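Local coordinates for protein putative tryptophan halogenase (Xanthomonas campestris pv. campestris, PDB 6Y1W) that is a flavin-dependent halogenase, probably using reduced FAD to halogenate an aromatic substrate as its tryptophan-halogenase relatives do, at residues A[401-404]-A[405-409]; A[413-416]-A[417-421]; A[444-447]-A[448-452]. All blocks are in the same frame, centred on the assembly; numbering follows the deposited sequence.

Interaction 1: residues A[401-404]-A[405-409]; sequences RRDT and AFWRD. With BUD ((2S,3S)-butane-2,3-diol), chain J.
The side chain of R401 bends at its third torsion (chi3 66°), and this lays its guanidinium over the indole of W407. CG of W407 stands beside its own backbone N, opposite the carbonyl carbon (chi1 -71°), which turns the indole toward R401. CZ of R401 stands 3.2 Å from NE1 of W407, and the two planes lie 24° apart. NE1 sits over the centre of the guanidinium face. Both groups are donors, so no hydrogen bond forms between them; the contact is face-to-face packing. NE1 donates instead to the backbone O of D269. CD of R401 makes a CH-pi contact with the five-membered ring of W407, 3.9 Å from its centroid and almost on the ring normal. F406 packs over the opposite face of the indole.

D403 grips the same guanidinium side-on. NE of R401 donates to OD1 of D403, and NH2 of R401 forms a salt bridge with OD2 of D403 at 2.8 Å. Each oxygen uses its syn lone pair, and both lie close to the guanidinium plane. The carboxylate thus fixes the rotation of the group above the indole. NH2 of R401 also donates to O2 of a bound butanediol at 2.9 Å, and NH1 donates to the backbone O of H96.

These residues form the turn into helix 405-412, with T404 as its N-cap. OG1 of T404 accepts from N of W407 at 3.1 Å, a nearly straight bond. OG1 in turn donates a hydrogen bond to the backbone O of R270. The first helical turn is tied by N of R408 to O of T404.

On the solvent-exposed side, NH1 of R408 donates to O of R402 at 3.0 Å, from above the carbonyl plane. NH2 of R402 donates to O of R401 at 2.9 Å and also to O of T399.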
loop_
_atom_site.group_PDB
_atom_site.type_symbol
_atom_site.label_atom_id
_atom_site.label_comp_id
_atom_site.label_asym_id
_atom_site.label_seq_id
_atom_site.Cartn_x
_atom_site.Cartn_y
_atom_site.Cartn_z
ATOM N N ARG A 401 -21.250 25.998 2.425
ATOM C CA ARG A 401 -21.177 27.426 2.698
ATOM C C ARG A 401 -21.112 28.237 1.413
ATOM O O ARG A 401 -20.280 27.971 0.537
ATOM C CB ARG A 401 -19.968 27.729 3.572
ATOM C CG ARG A 401 -20.108 27.095 4.970
ATOM C CD ARG A 401 -19.023 27.617 5.937
ATOM N NE ARG A 401 -19.143 29.046 6.245
ATOM C CZ ARG A 401 -18.510 29.643 7.257
ATOM N NH1 ARG A 401 -17.722 28.926 8.065
ATOM N NH2 ARG A 401 -18.631 30.965 7.452
ATOM N N ARG A 402 -21.957 29.275 1.340
ATOM C CA ARG A 402 -21.880 30.285 0.289
ATOM C C ARG A 402 -21.986 31.680 0.894
ATOM O O ARG A 402 -22.313 32.654 0.191
ATOM C CB ARG A 402 -22.975 30.076 -0.771
ATOM C CG ARG A 402 -23.010 28.673 -1.361
ATOM C CD ARG A 402 -21.814 28.388 -2.269
ATOM N NE ARG A 402 -21.985 27.117 -2.962
ATOM C CZ ARG A 402 -21.627 25.928 -2.488
ATOM N NH1 ARG A 402 -21.852 24.834 -3.222
ATOM N NH2 ARG A 402 -21.049 25.839 -1.285
ATOM N N ASP A 403 -21.704 31.792 2.185
ATOM C CA ASP A 403 -22.023 33.016 2.914
ATOM C C ASP A 403 -20.952 34.081 2.829
ATOM O O ASP A 403 -21.201 35.197 3.284
ATOM C CB ASP A 403 -22.309 32.722 4.392
ATOM C CG ASP A 403 -21.175 31.931 5.083
ATOM O OD1 ASP A 403 -21.049 30.731 4.778
ATOM O OD2 ASP A 403 -20.418 32.516 5.905
ATOM N N THR A 404 -19.743 33.772 2.321
ATOM C CA THR A 404 -18.722 34.773 2.061
ATOM C C THR A 404 -18.113 34.470 0.700
ATOM O O THR A 404 -18.262 33.347 0.160
ATOM C CB THR A 404 -17.590 34.791 3.114
ATOM O OG1 THR A 404 -16.804 33.587 2.962
ATOM C CG2 THR A 404 -18.145 34.877 4.525
ATOM N N ALA A 405 -17.476 35.489 0.110
ATOM C CA ALA A 405 -16.800 35.290 -1.167
ATOM C C ALA A 405 -15.731 34.204 -1.048
ATOM O O ALA A 405 -15.543 33.394 -1.967
ATOM C CB ALA A 405 -16.165 36.603 -1.635
ATOM N N PHE A 406 -15.038 34.169 0.092
ATOM C CA PHE A 406 -14.052 33.126 0.365
ATOM C C PHE A 406 -14.657 31.729 0.213
ATOM O O PHE A 406 -14.147 30.899 -0.545
ATOM C CB PHE A 406 -13.484 33.319 1.785
ATOM C CG PHE A 406 -12.507 32.231 2.200
ATOM C CD1 PHE A 406 -11.167 32.346 1.905
ATOM C CD2 PHE A 406 -12.956 31.157 2.922
ATOM C CE1 PHE A 406 -10.265 31.336 2.317
ATOM C CE2 PHE A 406 -12.087 30.130 3.346
ATOM C CZ PHE A 406 -10.717 30.245 3.041
ATOM N N TRP A 407 -15.787 31.465 0.873
ATOM C CA TRP A 407 -16.374 30.127 0.760
ATOM C C TRP A 407 -16.954 29.861 -0.631
ATOM O O TRP A 407 -16.916 28.723 -1.105
ATOM C CB TRP A 407 -17.443 29.914 1.839
ATOM C CG TRP A 407 -16.782 29.788 3.185
ATOM C CD1 TRP A 407 -16.866 30.678 4.238
ATOM C CD2 TRP A 407 -15.868 28.752 3.607
ATOM N NE1 TRP A 407 -16.086 30.220 5.296
ATOM C CE2 TRP A 407 -15.453 29.062 4.920
ATOM C CE3 TRP A 407 -15.380 27.588 3.001
ATOM C CZ2 TRP A 407 -14.574 28.241 5.654
ATOM C CZ3 TRP A 407 -14.485 26.747 3.756
ATOM C CH2 TRP A 407 -14.097 27.102 5.043
ATOM N N ARG A 408 -17.552 30.868 -1.275
ATOM C CA ARG A 408 -18.039 30.644 -2.639
ATOM C C ARG A 408 -16.890 30.285 -3.563
ATOM O O ARG A 408 -17.037 29.417 -4.444
ATOM C CB ARG A 408 -18.769 31.888 -3.162
ATOM C CG ARG A 408 -20.103 32.133 -2.442
ATOM C CD ARG A 408 -20.892 33.284 -3.140
ATOM N NE ARG A 408 -20.277 34.614 -3.050
ATOM C CZ ARG A 408 -20.392 35.476 -2.032
ATOM N NH1 ARG A 408 -21.059 35.148 -0.917
ATOM N NH2 ARG A 408 -19.823 36.674 -2.116
ATOM N N ASP A 409 -15.738 30.937 -3.368
ATOM C CA ASP A 409 -14.578 30.633 -4.212
ATOM C C ASP A 409 -14.047 29.229 -3.917
ATOM O O ASP A 409 -13.710 28.474 -4.841
ATOM C CB ASP A 409 -13.458 31.657 -4.012
ATOM C CG ASP A 409 -13.804 33.043 -4.571
ATOM O OD1 ASP A 409 -14.881 33.219 -5.208
ATOM O OD2 ASP A 409 -13.003 33.951 -4.335
HETATM C C1 BUD J . -20.156 32.796 12.860
HETATM O O1 BUD J . -18.766 34.219 11.436
HETATM C C2 BUD J . -18.916 32.929 11.976
HETATM O O2 BUD J . -18.046 32.354 9.880
HETATM C C3 BUD J . -19.048 31.997 10.782
HETATM C C4 BUD J . -18.807 30.546 11.195
#

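Interaction 2: residues A[413-416]-A[417-421]; sequences MEIP and DSLRH
The turn that joins helix 405-412 to helix 417-429 is closed by I415 and R420, with P416 at the N-cap position. I415 carries CG1 between its backbone N and carbonyl carbon (chi1 54°), which sends CD1 over the first turn of the helix. CD1 of I415 lies 3.7 Å from CA of R420 and 4.0 Å from CG of L419. The isoleucine and arginine side chains cross at about a right angle. CD1 lies over one face of the guanidinium, and CG1 of I415 is 3.7 Å from NH2 of R420.

R420 runs back along the turn and is joined to it through water. One water, in the guanidinium plane, accepts from NH2 of R420 and donates to O of M413, 2.7 Å away. Another accepts from NE of R420 at 2.8 Å and lies near O of I415 and OD1 of D417. A third water donates to OE1 of E414 at 2.9 Å and accepts from N of I415. OE1 of E414 is 4.4 Å from NH2 of R420, well out of the guanidinium plane, so no N-H points at it.

The backbone starts the helix in the usual way. O of P416 accepts a straight bond from N of R420 at 3.0 Å and a weak one from N of L419.

H421 hydrogen-bonds E376 of the second subunit. Within the chain, OG of S418 hydrogen-bonds D390, and L419 packs on I393, both on helix 371-397.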
loop_
_atom_site.group_PDB
_atom_site.type_symbol
_atom_site.label_atom_id
_atom_site.label_comp_id
_atom_site.label_asym_id
_atom_site.label_seq_id
_atom_site.Cartn_x
_atom_site.Cartn_y
_atom_site.Cartn_z
ATOM N N MET A 413 -14.042 26.535 -7.105
ATOM C CA MET A 413 -12.732 26.445 -7.757
ATOM C C MET A 413 -12.569 25.105 -8.470
ATOM O O MET A 413 -13.146 24.085 -8.074
ATOM C CB MET A 413 -11.623 26.623 -6.708
ATOM C CG MET A 413 -11.552 25.487 -5.719
ATOM S SD MET A 413 -10.181 25.711 -4.529
ATOM C CE MET A 413 -10.555 24.415 -3.386
ATOM N N GLU A 414 -11.720 25.088 -9.507
ATOM C CA GLU A 414 -11.285 23.812 -10.060
ATOM C C GLU A 414 -10.373 23.101 -9.057
ATOM O O GLU A 414 -9.704 23.749 -8.259
ATOM C CB GLU A 414 -10.528 24.029 -11.366
ATOM C CG GLU A 414 -11.361 24.720 -12.429
ATOM C CD GLU A 414 -12.608 23.930 -12.784
ATOM O OE1 GLU A 414 -12.475 22.739 -13.149
ATOM O OE2 GLU A 414 -13.723 24.495 -12.683
ATOM N N ILE A 415 -10.402 21.770 -9.078
ATOM C CA ILE A 415 -9.613 20.973 -8.133
ATOM C C ILE A 415 -8.809 19.918 -8.886
ATOM O O ILE A 415 -9.106 19.588 -10.048
ATOM C CB ILE A 415 -10.509 20.304 -7.071
ATOM C CG1 ILE A 415 -11.623 19.477 -7.742
ATOM C CG2 ILE A 415 -11.015 21.408 -6.108
ATOM C CD1 ILE A 415 -12.329 18.439 -6.783
ATOM N N PRO A 416 -7.788 19.347 -8.243
ATOM C CA PRO A 416 -7.022 18.276 -8.904
ATOM C C PRO A 416 -7.917 17.107 -9.270
ATOM O O PRO A 416 -8.806 16.711 -8.512
ATOM C CB PRO A 416 -5.978 17.865 -7.858
ATOM C CG PRO A 416 -5.864 19.041 -6.931
ATOM C CD PRO A 416 -7.276 19.626 -6.892
ATOM N N ASP A 417 -7.650 16.531 -10.454
ATOM C CA ASP A 417 -8.427 15.391 -10.908
ATOM C C ASP A 417 -8.372 14.245 -9.907
ATOM O O ASP A 417 -9.343 13.477 -9.774
ATOM C CB ASP A 417 -7.873 14.899 -12.261
ATOM C CG ASP A 417 -8.254 15.821 -13.423
ATOM O OD1 ASP A 417 -9.282 16.525 -13.324
ATOM O OD2 ASP A 417 -7.534 15.825 -14.440
ATOM N N SER A 418 -7.235 14.099 -9.221
ATOM C CA SER A 418 -7.083 13.018 -8.245
ATOM C C SER A 418 -8.101 13.167 -7.117
ATOM O O SER A 418 -8.683 12.176 -6.664
ATOM C CB SER A 418 -5.641 13.000 -7.695
ATOM O OG SER A 418 -5.185 14.282 -7.212
ATOM N N LEU A 419 -8.350 14.405 -6.673
ATOM C CA LEU A 419 -9.351 14.611 -5.629
ATOM C C LEU A 419 -10.767 14.485 -6.183
ATOM O O LEU A 419 -11.647 13.919 -5.530
ATOM C CB LEU A 419 -9.160 15.987 -4.958
ATOM C CG LEU A 419 -10.309 16.363 -4.013
ATOM C CD1 LEU A 419 -10.361 15.352 -2.840
ATOM C CD2 LEU A 419 -10.070 17.778 -3.510
ATOM N N ARG A 420 -11.005 15.040 -7.378
ATOM C CA ARG A 420 -12.340 14.940 -7.962
ATOM C C ARG A 420 -12.779 13.485 -8.066
ATOM O O ARG A 420 -13.929 13.148 -7.758
ATOM C CB ARG A 420 -12.364 15.613 -9.339
ATOM C CG ARG A 420 -13.737 15.543 -10.029
ATOM C CD ARG A 420 -13.760 16.386 -11.314
ATOM N NE ARG A 420 -13.546 17.797 -11.008
ATOM C CZ ARG A 420 -14.523 18.625 -10.640
ATOM N NH1 ARG A 420 -15.768 18.175 -10.552
ATOM N NH2 ARG A 420 -14.263 19.898 -10.363
ATOM N N HIS A 421 -11.883 12.605 -8.522
ATOM C CA HIS A 421 -12.249 11.199 -8.642
ATOM C C HIS A 421 -12.642 10.600 -7.295
ATOM O O HIS A 421 -13.647 9.875 -7.199
ATOM C CB HIS A 421 -11.097 10.403 -9.274
ATOM C CG HIS A 421 -11.337 8.918 -9.296
ATOM N ND1 HIS A 421 -12.181 8.311 -10.206
ATOM C CD2 HIS A 421 -10.841 7.920 -8.519
ATOM C CE1 HIS A 421 -12.197 7.005 -9.986
ATOM N NE2 HIS A 421 -11.395 6.744 -8.964
HETATM O O HOH W 1 -14.989 22.648 -9.431
HETATM O O HOH W 2 -12.100 20.640 -11.131
HETATM O O HOH W 3 -10.799 18.032 -11.597
#

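Interaction 3: residues A[444-447]-A[448-452]; sequences SWIQ and VMLGQ. With BUD ((2S,3S)-butane-2,3-diol), chain H.
S444 and V448 begin the contact, with N of V448 donating to O of S444 at 2.9 Å. V448 packs back on that carbonyl, its CG2 3.4 Å from O of S444. The next pair is W445 and M449. The M449 chain turns at its last torsion (chi3 -76°) and brings CE to 4.0 Å from CE3 of W445, obliquely to the ring. CE of M449 also lies 3.5 Å from O of W445, the carbonyl that N of M449 bonds. I446 and L450 run side by side, with CG2 of I446 3.8 Å from CD1 of L450.

All of this is i to i+4 packing along helix 442-451. The helix ends soon after: N of G451 still donates to O of Q447 at 2.8 Å, and Q452 is the first residue to leave helical geometry.

Different faces of the helix meet different parts of the fold. W445 packs edge-to-face on F391 of helix 371-397 and also touches helix 417-429. V448 packs on F391 and L394 of helix 371-397 and on Y104 and H106 of strand 102-107. OE1 of Q447 accepts from N of S107, and NE2 hydrogen-bonds OG1 of T111. OG of S444 hydrogen-bonds NE2 of H106 and O2 of a bound butanediol. V448 lies about 4 Å, side chain to side chain, from E347, predicted to bind tryptophan.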
loop_
_atom_site.group_PDB
_atom_site.type_symbol
_atom_site.label_atom_id
_atom_site.label_comp_id
_atom_site.label_asym_id
_atom_site.label_seq_id
_atom_site.Cartn_x
_atom_site.Cartn_y
_atom_site.Cartn_z
ATOM N N SER A 444 -10.846 8.047 7.396
ATOM C CA SER A 444 -10.682 9.499 7.325
ATOM C C SER A 444 -11.461 10.075 6.155
ATOM O O SER A 444 -12.200 11.056 6.318
ATOM C CB SER A 444 -9.202 9.854 7.172
ATOM O OG SER A 444 -8.529 9.663 8.410
ATOM N N TRP A 445 -11.300 9.473 4.963
ATOM C CA TRP A 445 -12.070 9.907 3.789
ATOM C C TRP A 445 -13.574 9.855 4.078
ATOM O O TRP A 445 -14.321 10.785 3.718
ATOM C CB TRP A 445 -11.753 9.005 2.577
ATOM C CG TRP A 445 -10.437 9.271 1.942
ATOM C CD1 TRP A 445 -9.303 8.503 2.060
ATOM C CD2 TRP A 445 -10.096 10.355 1.060
ATOM N NE1 TRP A 445 -8.291 9.044 1.320
ATOM C CE2 TRP A 445 -8.736 10.189 0.707
ATOM C CE3 TRP A 445 -10.806 11.449 0.548
ATOM C CZ2 TRP A 445 -8.066 11.074 -0.152
ATOM C CZ3 TRP A 445 -10.139 12.341 -0.297
ATOM C CH2 TRP A 445 -8.778 12.145 -0.642
ATOM N N ILE A 446 -14.033 8.774 4.726
ATOM C CA ILE A 446 -15.462 8.622 5.006
ATOM C C ILE A 446 -15.922 9.664 6.013
ATOM O O ILE A 446 -16.898 10.375 5.781
ATOM C CB ILE A 446 -15.785 7.206 5.522
ATOM C CG1 ILE A 446 -15.386 6.137 4.512
ATOM C CG2 ILE A 446 -17.265 7.093 5.930
ATOM C CD1 ILE A 446 -15.341 4.746 5.146
ATOM N N GLN A 447 -15.218 9.789 7.142
ATOM C CA GLN A 447 -15.680 10.738 8.157
ATOM C C GLN A 447 -15.702 12.165 7.616
ATOM O O GLN A 447 -16.641 12.931 7.886
ATOM C CB GLN A 447 -14.815 10.666 9.416
ATOM C CG GLN A 447 -15.001 9.392 10.251
ATOM C CD GLN A 447 -14.272 9.542 11.594
ATOM O OE1 GLN A 447 -13.514 10.454 11.767
ATOM N NE2 GLN A 447 -14.521 8.632 12.527
ATOM N N VAL A 448 -14.666 12.562 6.879
ATOM C CA VAL A 448 -14.628 13.941 6.410
ATOM C C VAL A 448 -15.638 14.171 5.284
ATOM O O VAL A 448 -16.307 15.215 5.254
ATOM C CB VAL A 448 -13.197 14.303 5.992
ATOM C CG1 VAL A 448 -13.158 15.640 5.330
ATOM C CG2 VAL A 448 -12.339 14.315 7.286
ATOM N N MET A 449 -15.756 13.239 4.327
ATOM C CA MET A 449 -16.733 13.497 3.260
ATOM C C MET A 449 -18.167 13.446 3.784
ATOM O O MET A 449 -18.979 14.320 3.442
ATOM C CB MET A 449 -16.538 12.547 2.081
ATOM C CG MET A 449 -15.267 12.937 1.349
ATOM S SD MET A 449 -15.111 12.130 -0.280
ATOM C CE MET A 449 -14.651 10.481 0.220
ATOM N N LEU A 450 -18.506 12.476 4.651
ATOM C CA LEU A 450 -19.855 12.496 5.220
ATOM C C LEU A 450 -20.048 13.738 6.080
ATOM O O LEU A 450 -21.113 14.391 6.030
ATOM C CB LEU A 450 -20.083 11.255 6.080
ATOM C CG LEU A 450 -20.486 9.953 5.429
ATOM C CD1 LEU A 450 -20.575 8.877 6.527
ATOM C CD2 LEU A 450 -21.834 10.134 4.717
ATOM N N GLY A 451 -19.040 14.059 6.902
ATOM C CA GLY A 451 -19.158 15.199 7.804
ATOM C C GLY A 451 -19.337 16.528 7.107
ATOM O O GLY A 451 -20.008 17.430 7.631
ATOM N N GLN A 452 -18.724 16.692 5.934
ATOM C CA GLN A 452 -18.803 17.920 5.174
ATOM C C GLN A 452 -19.867 17.860 4.078
ATOM O O GLN A 452 -19.916 18.751 3.228
ATOM C CB GLN A 452 -17.435 18.295 4.628
ATOM C CG GLN A 452 -16.471 18.477 5.829
ATOM C CD GLN A 452 -15.318 19.437 5.648
ATOM O OE1 GLN A 452 -14.428 19.455 6.501
ATOM N NE2 GLN A 452 -15.346 20.280 4.610
HETATM C C1 BUD H . -3.760 10.437 10.774
HETATM O O1 BUD H . -5.866 11.169 9.956
HETATM C C2 BUD H . -4.805 10.289 9.667
HETATM O O2 BUD H . -6.223 8.614 8.557
HETATM C C3 BUD H . -5.315 8.845 9.623
HETATM C C4 BUD H . -4.115 7.903 9.469
#

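The three contacts come in series along the chain. Interaction 1 starts helix 405-412, interaction 2 starts helix 417-429, and interaction 3 runs along helix 442-451. The centres of interactions 1 and 2 are about 18 Å apart. Those of interactions 2 and 3 are about 16 Å apart, and those of interactions 1 and 3 about 20 Å. Interactions 2 and 3 touch, CD1 of L419 packing 3.9 Å from CZ3 of W445. Interactions 1 and 3 do not; their nearest atoms are about 7 Å apart. The three helices gather on helix 371-397, since side chains from all three contacts pack on it. Helix 442-451 is the one beside the predicted tryptophan site, while interaction 1 is away from it.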